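Phosphoglycerol transferase GacH (Streptococcus pyogenes MGAS5005, PDB 6DGM) probably transfers sn-glycerol-1-phosphate onto the rhamnose polysaccharide of the streptococcal cell wall, this chain being its manganese-binding, sulfatase-family domain beyond the membrane part. Local coordinates at residues N134-H139 and Q199-I204; E4-Y9 and L358-Y363; E218-E223 and Y238-S243; N34-Q39 and E320-K325. All coordinates share one frame; numbering follows the deposited sequence.

Contact 1: residues N134-H139 and Q199-I204; sequences NRIAMH and QFFSVI. With 1GP (sn-glycerol-1-phosphate), chain D.
The imidazole of His139 meets Ile204 and the ligand through two edge nitrogens. ND1 donates to Ile204 O at 2.8 Å and 172°, with that oxygen nearly in the ring plane, although the donor stands above the plane of the carbonyl. NE2 lies 2.7 Å from O2 of the bound sn-glycerol-1-phosphate in a hydrogen bond of undecided direction. The ND1 bond probably helps set the rotation of the ring, Ile204 acting from the second shell. The Phe201 ring has Met138 SD at its rim, 79° off the normal and 4.1 Å from CD2, a Met-aromatic contact. Ile136 runs alongside the same ring, its CD1 3.8 Å from CE2. These groups ride on neighbouring parallel strands, 135-139 and 200-204, whose directions differ by 11° in the central sheet of the alkaline phosphatase-like fold; five backbone bonds, among them Ile204 N to Met138 O at 2.9 Å, hold the register. Helix 182-192 covers Met138 and Val203, whereas Ser202 on the other face bonds to Tyr152. The amide planes of Asn134 and Gln199 stand about at a right angle; one water joins Asn134 OD1 to Gln199 NE2, while Glu197 takes Asn134 ND2 and Asn194 N donates to Gln199 OE1.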
# COMPACT_ATOMS: atom_id res chain seq x y z
N ASN A 134 -10.02 9.66 14.56
CA ASN A 134 -8.69 9.06 14.60
C ASN A 134 -8.21 8.58 13.24
O ASN A 134 -7.27 7.78 13.17
CB ASN A 134 -8.69 7.91 15.62
CG ASN A 134 -8.81 8.41 17.04
OD1 ASN A 134 -8.30 9.48 17.38
ND2 ASN A 134 -9.50 7.64 17.87
N ARG A 135 -8.86 9.04 12.17
CA ARG A 135 -8.45 8.71 10.81
C ARG A 135 -7.75 9.93 10.23
O ARG A 135 -8.35 11.00 10.12
CB ARG A 135 -9.66 8.39 9.93
CG ARG A 135 -10.48 7.20 10.38
CD ARG A 135 -11.77 7.10 9.55
NE ARG A 135 -12.69 6.17 10.21
CZ ARG A 135 -14.00 6.14 10.02
NH1 ARG A 135 -14.55 7.00 9.16
NH2 ARG A 135 -14.75 5.28 10.69
N ILE A 136 -6.49 9.77 9.83
CA ILE A 136 -5.66 10.88 9.40
C ILE A 136 -5.00 10.55 8.08
O ILE A 136 -4.36 9.50 7.96
CB ILE A 136 -4.58 11.20 10.46
CG1 ILE A 136 -5.23 11.57 11.80
CG2 ILE A 136 -3.62 12.29 9.93
CD1 ILE A 136 -4.24 11.68 12.97
N ALA A 137 -5.15 11.43 7.08
CA ALA A 137 -4.43 11.33 5.82
C ALA A 137 -3.38 12.44 5.72
O ALA A 137 -3.54 13.51 6.29
CB ALA A 137 -5.40 11.44 4.62
N MET A 138 -2.30 12.16 4.99
CA MET A 138 -1.20 13.10 4.85
C MET A 138 -0.56 12.97 3.48
O MET A 138 -0.20 11.86 3.08
CB MET A 138 -0.12 12.80 5.90
CG MET A 138 -0.64 12.84 7.30
SD MET A 138 0.60 12.34 8.55
CE MET A 138 1.90 13.37 8.14
N HIS A 139 -0.38 14.10 2.78
CA HIS A 139 0.29 14.10 1.49
C HIS A 139 0.83 15.49 1.17
O HIS A 139 0.04 16.44 1.10
CB HIS A 139 -0.67 13.69 0.39
CG HIS A 139 -0.08 13.74 -0.99
ND1 HIS A 139 1.06 13.05 -1.33
CD2 HIS A 139 -0.50 14.36 -2.12
CE1 HIS A 139 1.33 13.25 -2.62
NE2 HIS A 139 0.40 14.06 -3.11
N GLN A 199 -5.30 4.85 16.12
CA GLN A 199 -5.36 5.72 14.97
C GLN A 199 -5.01 4.97 13.69
O GLN A 199 -4.25 4.00 13.69
CB GLN A 199 -4.38 6.90 15.14
CG GLN A 199 -4.68 7.78 16.33
CD GLN A 199 -3.52 8.71 16.63
OE1 GLN A 199 -2.43 8.25 16.96
NE2 GLN A 199 -3.74 10.00 16.47
N PHE A 200 -5.59 5.44 12.59
CA PHE A 200 -5.23 4.96 11.26
C PHE A 200 -4.71 6.13 10.44
O PHE A 200 -5.40 7.14 10.26
CB PHE A 200 -6.41 4.31 10.52
CG PHE A 200 -6.04 3.89 9.13
CD1 PHE A 200 -5.32 2.74 8.93
CD2 PHE A 200 -6.35 4.69 8.04
CE1 PHE A 200 -4.93 2.36 7.67
CE2 PHE A 200 -5.95 4.32 6.78
CZ PHE A 200 -5.24 3.14 6.60
N PHE A 201 -3.48 5.98 9.94
CA PHE A 201 -2.85 6.98 9.10
C PHE A 201 -2.72 6.44 7.69
O PHE A 201 -2.24 5.32 7.50
CB PHE A 201 -1.43 7.28 9.59
CG PHE A 201 -1.35 8.06 10.88
CD1 PHE A 201 -1.50 7.42 12.11
CD2 PHE A 201 -1.08 9.41 10.86
CE1 PHE A 201 -1.40 8.14 13.29
CE2 PHE A 201 -0.96 10.13 12.02
CZ PHE A 201 -1.12 9.49 13.26
N SER A 202 -3.11 7.25 6.70
CA SER A 202 -2.83 6.96 5.30
C SER A 202 -1.90 8.05 4.80
O SER A 202 -2.31 9.21 4.67
CB SER A 202 -4.10 6.94 4.46
OG SER A 202 -3.76 6.62 3.10
N VAL A 203 -0.66 7.68 4.50
CA VAL A 203 0.39 8.64 4.19
C VAL A 203 0.89 8.39 2.78
O VAL A 203 1.13 7.24 2.39
CB VAL A 203 1.53 8.51 5.21
CG1 VAL A 203 2.62 9.51 4.92
CG2 VAL A 203 1.02 8.69 6.64
N ILE A 204 1.08 9.47 2.03
CA ILE A 204 1.61 9.41 0.67
C ILE A 204 2.75 10.42 0.58
O ILE A 204 2.51 11.63 0.60
CB ILE A 204 0.53 9.73 -0.37
CG1 ILE A 204 -0.70 8.82 -0.23
CG2 ILE A 204 1.09 9.59 -1.79
CD1 ILE A 204 -1.81 9.43 0.63
C3 1GP D . 1.01 13.66 -6.38
O3 1GP D . 0.63 11.40 -5.54
C2 1GP D . 0.73 12.22 -6.73
O2 1GP D . -0.09 14.30 -5.73
C1 1GP D . 1.80 11.66 -7.66
O1P 1GP D . 1.37 10.42 -8.23
O2P 1GP D . 3.56 9.10 -8.96
O3P 1GP D . 1.22 8.87 -10.14
O4P 1GP D . 2.60 11.00 -10.37
P 1GP D . 2.24 9.80 -9.45
O HOH W 1 -6.41 11.29 16.40

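Contact 2: residues E4-Y9 and L358-Y363; sequences EKPTNY and LKNIQY
Asn360 ND2 donates to Asn8 OD1 over 3.0 Å with a nearly straight N-H...O angle of 179°. The acceptor lies in the amide plane of Asn360, whereas the donor stands above the plane of the Asn8 carbonyl. ND2 also bonds to Asn356 O and Asn8 ND2 to Asn356 OD1, which ties both amides to the preceding helical turn. The other end of the Asn360 amide, OD1, sits at the edge of the Tyr9 ring, nearly coplanar with it, and 3.1 Å from Tyr9 CA.

Tyr363 carries the largest share of the buried surface. Its ring, with CG anti to the backbone N (chi1 -175°), reaches out from the helix and presents an edge to the face of Tyr9. This is a T-shaped stack: the planes make 74°, the centroids are 4.8 Å apart, and CD2 lies over the centre of the Tyr9 ring. One face of Tyr363 receives Lys5 CA, 3.9 Å from the centroid, as a CH-pi contact. Pro6 packs between Asn360 and Tyr363, with CD 3.8 Å from Tyr363 CB, and opens the type I turn that ends at Tyr9.

The N-terminal segment thus lies across the C-terminal helix 349-365, just before helix 11-29 begins. That helix lends Thr13 and Ile17 to the surroundings of Asn360, while helix 328-339 packs on the Ile361 side.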
# COMPACT_ATOMS: atom_id res chain seq x y z
N GLU A 4 -16.25 -6.25 -15.55
CA GLU A 4 -17.06 -7.31 -16.13
C GLU A 4 -17.88 -8.00 -15.06
O GLU A 4 -17.39 -8.30 -13.97
CB GLU A 4 -16.14 -8.34 -16.79
CG GLU A 4 -16.86 -9.48 -17.48
CD GLU A 4 -15.90 -10.42 -18.20
OE1 GLU A 4 -14.72 -10.51 -17.80
OE2 GLU A 4 -16.32 -11.08 -19.17
N LYS A 5 -19.15 -8.26 -15.37
CA LYS A 5 -20.03 -8.98 -14.45
C LYS A 5 -19.65 -10.46 -14.47
O LYS A 5 -19.66 -11.06 -15.55
CB LYS A 5 -21.49 -8.83 -14.87
CG LYS A 5 -22.47 -9.66 -14.04
CD LYS A 5 -23.82 -9.82 -14.72
CE LYS A 5 -24.67 -8.58 -14.64
NZ LYS A 5 -25.99 -8.79 -15.32
N PRO A 6 -19.31 -11.07 -13.33
CA PRO A 6 -19.06 -12.52 -13.34
C PRO A 6 -20.27 -13.27 -13.88
O PRO A 6 -21.42 -12.91 -13.63
CB PRO A 6 -18.81 -12.84 -11.86
CG PRO A 6 -18.33 -11.55 -11.28
CD PRO A 6 -19.10 -10.48 -11.99
N THR A 7 -19.99 -14.34 -14.63
CA THR A 7 -21.08 -15.07 -15.27
C THR A 7 -22.03 -15.69 -14.26
O THR A 7 -23.21 -15.89 -14.57
CB THR A 7 -20.53 -16.13 -16.23
OG1 THR A 7 -19.69 -17.04 -15.52
CG2 THR A 7 -19.74 -15.48 -17.34
N ASN A 8 -21.57 -15.97 -13.04
CA ASN A 8 -22.41 -16.56 -12.01
C ASN A 8 -22.88 -15.55 -10.97
O ASN A 8 -23.40 -15.95 -9.92
CB ASN A 8 -21.67 -17.71 -11.32
CG ASN A 8 -20.41 -17.26 -10.60
OD1 ASN A 8 -19.84 -16.20 -10.91
ND2 ASN A 8 -19.97 -18.05 -9.63
N TYR A 9 -22.75 -14.26 -11.25
CA TYR A 9 -23.24 -13.25 -10.32
C TYR A 9 -24.75 -13.32 -10.17
O TYR A 9 -25.49 -13.34 -11.16
CB TYR A 9 -22.82 -11.86 -10.80
CG TYR A 9 -23.26 -10.74 -9.88
CD1 TYR A 9 -22.62 -10.51 -8.67
CD2 TYR A 9 -24.31 -9.90 -10.23
CE1 TYR A 9 -23.02 -9.49 -7.83
CE2 TYR A 9 -24.71 -8.88 -9.41
CZ TYR A 9 -24.07 -8.67 -8.21
OH TYR A 9 -24.47 -7.62 -7.42
N LEU A 358 -13.91 -13.59 -5.11
CA LEU A 358 -13.54 -12.18 -4.99
C LEU A 358 -14.23 -11.32 -6.03
O LEU A 358 -14.73 -10.23 -5.71
CB LEU A 358 -12.02 -12.04 -5.07
CG LEU A 358 -11.50 -10.61 -5.02
CD1 LEU A 358 -11.88 -9.95 -3.72
CD2 LEU A 358 -9.99 -10.57 -5.22
N LYS A 359 -14.26 -11.77 -7.29
CA LYS A 359 -14.85 -10.95 -8.35
C LYS A 359 -16.33 -10.69 -8.09
O LYS A 359 -16.83 -9.59 -8.35
CB LYS A 359 -14.65 -11.61 -9.71
CG LYS A 359 -13.21 -11.59 -10.22
CD LYS A 359 -13.00 -12.48 -11.43
CE LYS A 359 -11.54 -12.42 -11.86
NZ LYS A 359 -11.24 -13.35 -12.98
N ASN A 360 -17.05 -11.68 -7.58
CA ASN A 360 -18.46 -11.47 -7.28
C ASN A 360 -18.64 -10.42 -6.19
O ASN A 360 -19.52 -9.55 -6.30
CB ASN A 360 -19.15 -12.79 -6.92
CG ASN A 360 -19.63 -13.53 -8.15
OD1 ASN A 360 -20.56 -13.08 -8.82
ND2 ASN A 360 -18.99 -14.65 -8.47
N ILE A 361 -17.81 -10.47 -5.14
CA ILE A 361 -17.87 -9.45 -4.09
C ILE A 361 -17.50 -8.08 -4.64
O ILE A 361 -18.16 -7.07 -4.37
CB ILE A 361 -16.94 -9.85 -2.93
CG1 ILE A 361 -17.41 -11.16 -2.27
CG2 ILE A 361 -16.81 -8.70 -1.91
CD1 ILE A 361 -18.81 -11.10 -1.67
N GLN A 362 -16.42 -8.04 -5.41
CA GLN A 362 -15.90 -6.79 -5.97
C GLN A 362 -16.90 -6.15 -6.91
O GLN A 362 -17.09 -4.93 -6.89
CB GLN A 362 -14.60 -7.14 -6.70
CG GLN A 362 -13.83 -5.98 -7.29
CD GLN A 362 -12.40 -6.36 -7.64
OE1 GLN A 362 -11.97 -7.49 -7.40
NE2 GLN A 362 -11.66 -5.42 -8.22
N TYR A 363 -17.55 -6.96 -7.74
CA TYR A 363 -18.61 -6.43 -8.59
C TYR A 363 -19.78 -5.95 -7.75
O TYR A 363 -20.29 -4.84 -7.96
CB TYR A 363 -19.04 -7.51 -9.58
CG TYR A 363 -20.05 -7.04 -10.60
CD1 TYR A 363 -19.65 -6.37 -11.74
CD2 TYR A 363 -21.41 -7.25 -10.41
CE1 TYR A 363 -20.56 -5.93 -12.66
CE2 TYR A 363 -22.32 -6.81 -11.32
CZ TYR A 363 -21.91 -6.16 -12.44
OH TYR A 363 -22.84 -5.72 -13.34

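Contact 3: residues E218-E223 and Y238-S243; sequences EEIVAE and YARLLS
Ile220 makes the close part of this contact, packing against Ala239, Arg240 and Ser243 on one side of helix 229-257. Its CD1 comes within 3.7 Å of Ser243 CB, and CG2 lies 4.0 Å from Ala239 CB. A chi2 of 173° extends CD1 toward Ser243. The aliphatic part of Arg240 slides past Ile220 in the opposite direction, with CG 3.9 Å from Ile220 CB. Ser243 OG turns back to its own helix and donates to Arg240 O at 2.6 Å, in the carbonyl plane and on a lone pair, which satisfies the hydroxyl beside an apolar neighbour.

Toward Glu218 and Val221 the contact is looser. Both residues are solvent-exposed and direct their CB atoms away from the helix; Val221 CG1 approaches Arg240 NH2 no closer than 4.1 Å. The Glu218 carboxylate makes no salt bridge here, OE2 remaining 6.5 Å from NH2. The loop leads into the short strand 222-224, which pairs antiparallel with strand 58-60.

The guanidinium instead collects main-chain oxygens. NE donates to Ile220 O at 3.0 Å and 134°, from within the carbonyl plane, while NH2 adds weak bonds to Ile220 O and Glu218 O. NH1 continues the pattern by bonding to Ser214 O. A buried arginine serving several carbonyls suggests that these oxygens help hold the course of residues 218-220, with the charge probably offset by peptide dipoles.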
# COMPACT_ATOMS: atom_id res chain seq x y z
N GLU A 218 27.98 12.87 -2.57
CA GLU A 218 28.63 12.80 -3.88
C GLU A 218 29.28 11.45 -4.11
O GLU A 218 29.46 11.05 -5.27
CB GLU A 218 29.65 13.92 -4.04
CG GLU A 218 30.80 13.86 -3.09
CD GLU A 218 31.72 15.06 -3.29
OE1 GLU A 218 32.41 15.46 -2.32
OE2 GLU A 218 31.73 15.61 -4.42
N GLU A 219 29.62 10.73 -3.04
CA GLU A 219 30.23 9.42 -3.20
C GLU A 219 29.24 8.39 -3.76
O GLU A 219 29.68 7.35 -4.27
CB GLU A 219 30.79 8.92 -1.87
CG GLU A 219 29.79 8.83 -0.73
CD GLU A 219 29.69 10.11 0.11
OE1 GLU A 219 29.96 11.22 -0.42
OE2 GLU A 219 29.33 10.01 1.31
N ILE A 220 27.95 8.66 -3.69
CA ILE A 220 26.96 7.76 -4.28
C ILE A 220 26.85 8.08 -5.76
O ILE A 220 26.43 9.18 -6.14
CB ILE A 220 25.60 7.88 -3.59
CG1 ILE A 220 25.69 7.39 -2.15
CG2 ILE A 220 24.53 7.10 -4.37
CD1 ILE A 220 24.44 7.64 -1.38
N VAL A 221 27.24 7.13 -6.60
CA VAL A 221 27.17 7.29 -8.05
C VAL A 221 26.60 6.00 -8.61
O VAL A 221 26.85 4.91 -8.09
CB VAL A 221 28.53 7.62 -8.69
CG1 VAL A 221 29.07 8.95 -8.15
CG2 VAL A 221 29.51 6.52 -8.47
N ALA A 222 25.82 6.12 -9.68
CA ALA A 222 25.14 4.97 -10.25
C ALA A 222 25.22 5.08 -11.76
O ALA A 222 25.29 6.17 -12.34
CB ALA A 222 23.69 4.88 -9.79
N GLU A 223 25.25 3.92 -12.41
CA GLU A 223 25.23 3.89 -13.86
C GLU A 223 24.50 2.63 -14.28
O GLU A 223 24.37 1.67 -13.52
CB GLU A 223 26.64 3.92 -14.44
CG GLU A 223 27.51 2.76 -14.04
CD GLU A 223 28.92 2.87 -14.58
OE1 GLU A 223 29.36 4.01 -14.84
OE2 GLU A 223 29.57 1.82 -14.75
N TYR A 238 18.43 9.96 -7.95
CA TYR A 238 17.44 9.15 -7.26
C TYR A 238 18.07 8.30 -6.16
O TYR A 238 17.53 8.20 -5.05
CB TYR A 238 16.74 8.25 -8.28
CG TYR A 238 15.86 7.18 -7.68
CD1 TYR A 238 14.59 7.49 -7.23
CD2 TYR A 238 16.31 5.87 -7.59
CE1 TYR A 238 13.79 6.50 -6.68
CE2 TYR A 238 15.51 4.88 -7.06
CZ TYR A 238 14.25 5.21 -6.59
OH TYR A 238 13.45 4.22 -6.06
N ALA A 239 19.23 7.67 -6.45
CA ALA A 239 19.88 6.84 -5.45
C ALA A 239 20.32 7.67 -4.24
O ALA A 239 20.21 7.22 -3.09
CB ALA A 239 21.08 6.10 -6.04
N ARG A 240 20.82 8.88 -4.49
CA ARG A 240 21.17 9.78 -3.40
C ARG A 240 19.95 10.10 -2.54
O ARG A 240 20.01 10.06 -1.31
CB ARG A 240 21.81 11.06 -3.95
CG ARG A 240 23.19 10.83 -4.50
CD ARG A 240 23.64 11.99 -5.35
NE ARG A 240 25.01 11.77 -5.79
CZ ARG A 240 25.63 12.50 -6.71
NH1 ARG A 240 25.00 13.50 -7.31
NH2 ARG A 240 26.88 12.20 -7.05
N LEU A 241 18.83 10.42 -3.19
CA LEU A 241 17.60 10.70 -2.46
C LEU A 241 17.13 9.49 -1.66
O LEU A 241 16.69 9.62 -0.51
CB LEU A 241 16.52 11.19 -3.43
CG LEU A 241 16.79 12.59 -3.99
CD1 LEU A 241 15.82 12.88 -5.13
CD2 LEU A 241 16.63 13.65 -2.94
N LEU A 242 17.26 8.28 -2.22
CA LEU A 242 16.90 7.09 -1.47
C LEU A 242 17.73 6.97 -0.19
O LEU A 242 17.23 6.49 0.84
CB LEU A 242 17.10 5.82 -2.29
CG LEU A 242 16.04 5.45 -3.31
CD1 LEU A 242 16.31 4.02 -3.80
CD2 LEU A 242 14.61 5.56 -2.81
N SER A 243 19.01 7.35 -0.25
CA SER A 243 19.87 7.22 0.92
C SER A 243 19.34 8.04 2.09
O SER A 243 19.48 7.62 3.25
CB SER A 243 21.31 7.60 0.56
OG SER A 243 21.51 9.00 0.60

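Contact 4: residues N34-Q39 and E320-K325; sequences NNIADQ and EHTDSK. With CA (calcium ion), chain E.
Asn34 and Ser324 form a single backbone bridge, CA to CA 4.4 Å, with Asn34 N donating to Asp323 O and Lys325 N donating to Asn34 O, each bond 2.9 Å long. The bridge follows directly on a Schellman motif, in which Asp323 leaves the helix with a positive phi of 57°. The Asn34 side chain exploits this helix end: with CG anti to the carbonyl carbon (chi1 -62°), its ND2 donates to Thr322 O at 2.8 Å and 170°. That oxygen lies close to the amide plane, while the donor is tilted out of the carbonyl plane. Asn34 therefore uses its backbone and its amide on two successive carbonyls.

Asp323 turns its carboxylate the other way, to calcium. OD1 binds the ion at 2.4 Å, three waters add to the shell, and the backbone oxygen of Asp31 is the other protein ligand; one of those waters also donates to OD2, which Lys33 N holds as well. The carboxylate and the Asn34 amide planes are nearly perpendicular. Ser324 OG donates to Thr322 OG1 at 2.8 Å, and Ile36 CD1 lies near both hydroxyls. Gln39 NE2 and Asp38 N reach Asn35 O from opposite faces of its plane, bracing the short 3-10 turn. A further water joins Ile36 N to Lys325 O.

The contact fastens the link between helix 11-29 and strand 40-46 to the C-terminal end of helix 314-321, whose Leu318 and Phe319 pack against Ile36, with strand 290-297 touching His321.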
# COMPACT_ATOMS: atom_id res chain seq x y z
N ASN A 34 -5.80 -11.07 18.72
CA ASN A 34 -5.82 -9.62 18.86
C ASN A 34 -6.98 -9.01 18.08
O ASN A 34 -7.63 -9.66 17.26
CB ASN A 34 -4.48 -9.03 18.40
CG ASN A 34 -3.32 -9.51 19.24
OD1 ASN A 34 -3.47 -9.76 20.43
ND2 ASN A 34 -2.15 -9.63 18.63
N ASN A 35 -7.22 -7.73 18.37
CA ASN A 35 -8.24 -6.92 17.70
C ASN A 35 -7.55 -5.82 16.91
O ASN A 35 -6.71 -5.10 17.45
CB ASN A 35 -9.14 -6.24 18.73
CG ASN A 35 -9.77 -7.22 19.69
OD1 ASN A 35 -10.35 -8.22 19.28
ND2 ASN A 35 -9.64 -6.95 20.98
N ILE A 36 -7.94 -5.67 15.64
CA ILE A 36 -7.30 -4.67 14.79
C ILE A 36 -7.46 -3.27 15.38
O ILE A 36 -6.53 -2.46 15.33
CB ILE A 36 -7.87 -4.77 13.36
CG1 ILE A 36 -7.00 -3.98 12.38
CG2 ILE A 36 -9.30 -4.30 13.33
CD1 ILE A 36 -5.58 -4.49 12.30
N ALA A 37 -8.61 -3.00 15.99
CA ALA A 37 -8.90 -1.69 16.56
C ALA A 37 -8.08 -1.39 17.82
O ALA A 37 -8.16 -0.26 18.32
CB ALA A 37 -10.39 -1.58 16.89
N ASP A 38 -7.31 -2.35 18.32
CA ASP A 38 -6.37 -2.10 19.41
C ASP A 38 -4.99 -1.67 18.90
O ASP A 38 -4.12 -1.37 19.71
CB ASP A 38 -6.18 -3.36 20.27
CG ASP A 38 -7.42 -3.73 21.04
OD1 ASP A 38 -8.26 -2.85 21.34
OD2 ASP A 38 -7.53 -4.92 21.38
N GLN A 39 -4.79 -1.66 17.59
CA GLN A 39 -3.52 -1.30 16.99
C GLN A 39 -3.67 0.05 16.30
O GLN A 39 -4.67 0.29 15.60
CB GLN A 39 -3.12 -2.29 15.88
CG GLN A 39 -3.68 -3.68 15.97
CD GLN A 39 -2.92 -4.54 16.94
OE1 GLN A 39 -1.70 -4.42 17.08
NE2 GLN A 39 -3.64 -5.42 17.63
N GLU A 320 -2.91 -10.69 9.49
CA GLU A 320 -2.13 -11.87 9.83
C GLU A 320 -0.92 -11.50 10.68
O GLU A 320 -0.61 -12.16 11.68
CB GLU A 320 -1.69 -12.60 8.57
CG GLU A 320 -0.97 -13.90 8.86
CD GLU A 320 -0.30 -14.47 7.64
OE1 GLU A 320 0.31 -13.69 6.86
OE2 GLU A 320 -0.37 -15.70 7.47
N HIS A 321 -0.20 -10.45 10.27
CA HIS A 321 1.03 -10.07 10.98
C HIS A 321 0.73 -9.70 12.43
O HIS A 321 1.47 -10.08 13.34
CB HIS A 321 1.73 -8.92 10.26
CG HIS A 321 3.01 -8.50 10.91
ND1 HIS A 321 4.18 -9.20 10.75
CD2 HIS A 321 3.28 -7.49 11.76
CE1 HIS A 321 5.13 -8.64 11.48
NE2 HIS A 321 4.61 -7.59 12.10
N THR A 322 -0.36 -8.98 12.66
CA THR A 322 -0.75 -8.56 13.99
C THR A 322 -1.62 -9.59 14.71
O THR A 322 -2.05 -9.31 15.84
CB THR A 322 -1.50 -7.23 13.94
OG1 THR A 322 -2.72 -7.37 13.20
CG2 THR A 322 -0.63 -6.16 13.31
N ASP A 323 -1.90 -10.74 14.10
CA ASP A 323 -2.73 -11.80 14.71
C ASP A 323 -4.11 -11.28 15.11
O ASP A 323 -4.65 -11.63 16.17
CB ASP A 323 -2.01 -12.44 15.90
CG ASP A 323 -2.46 -13.86 16.16
OD1 ASP A 323 -2.62 -14.61 15.17
OD2 ASP A 323 -2.63 -14.23 17.34
N SER A 324 -4.70 -10.46 14.24
CA SER A 324 -6.00 -9.84 14.51
C SER A 324 -7.14 -10.64 13.88
O SER A 324 -7.00 -11.20 12.79
CB SER A 324 -6.02 -8.41 13.95
OG SER A 324 -5.10 -7.62 14.67
N LYS A 325 -8.26 -10.68 14.59
CA LYS A 325 -9.45 -11.37 14.11
C LYS A 325 -10.00 -10.69 12.86
O LYS A 325 -9.94 -9.47 12.70
CB LYS A 325 -10.50 -11.38 15.21
CG LYS A 325 -10.09 -12.21 16.42
CD LYS A 325 -11.09 -12.03 17.56
CE LYS A 325 -10.56 -12.60 18.88
NZ LYS A 325 -10.38 -14.07 18.80
CA CA E . -2.21 -16.90 15.83
O HOH W 2 -9.73 -7.66 14.80
O HOH W 3 -2.71 -16.91 18.24
O HOH W 4 -3.34 -17.49 13.46
O HOH W 5 -1.49 -19.50 16.26

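Contact 1 is the buried core of the set, two parallel strands of the central sheet, and it alone reaches the sn-glycerol-1-phosphate pocket. Contact 3 is also largely buried but remote from any annotated site; it joins a loop to a helix through arginine and main-chain carbonyls. Contacts 2 and 4 are only partly buried. The first relies on tyrosine rings and an amide pair near the two ends of the chain, the second on backbone bonds beside calcium. Contacts 1 and 4 come within about 4 Å between nearest atoms without touching, whereas contacts 2 and 3 lie 46 Å apart between centres, on opposite sides of the chain's centre. Residues 4-9 and 34-39 flank helix 11-29.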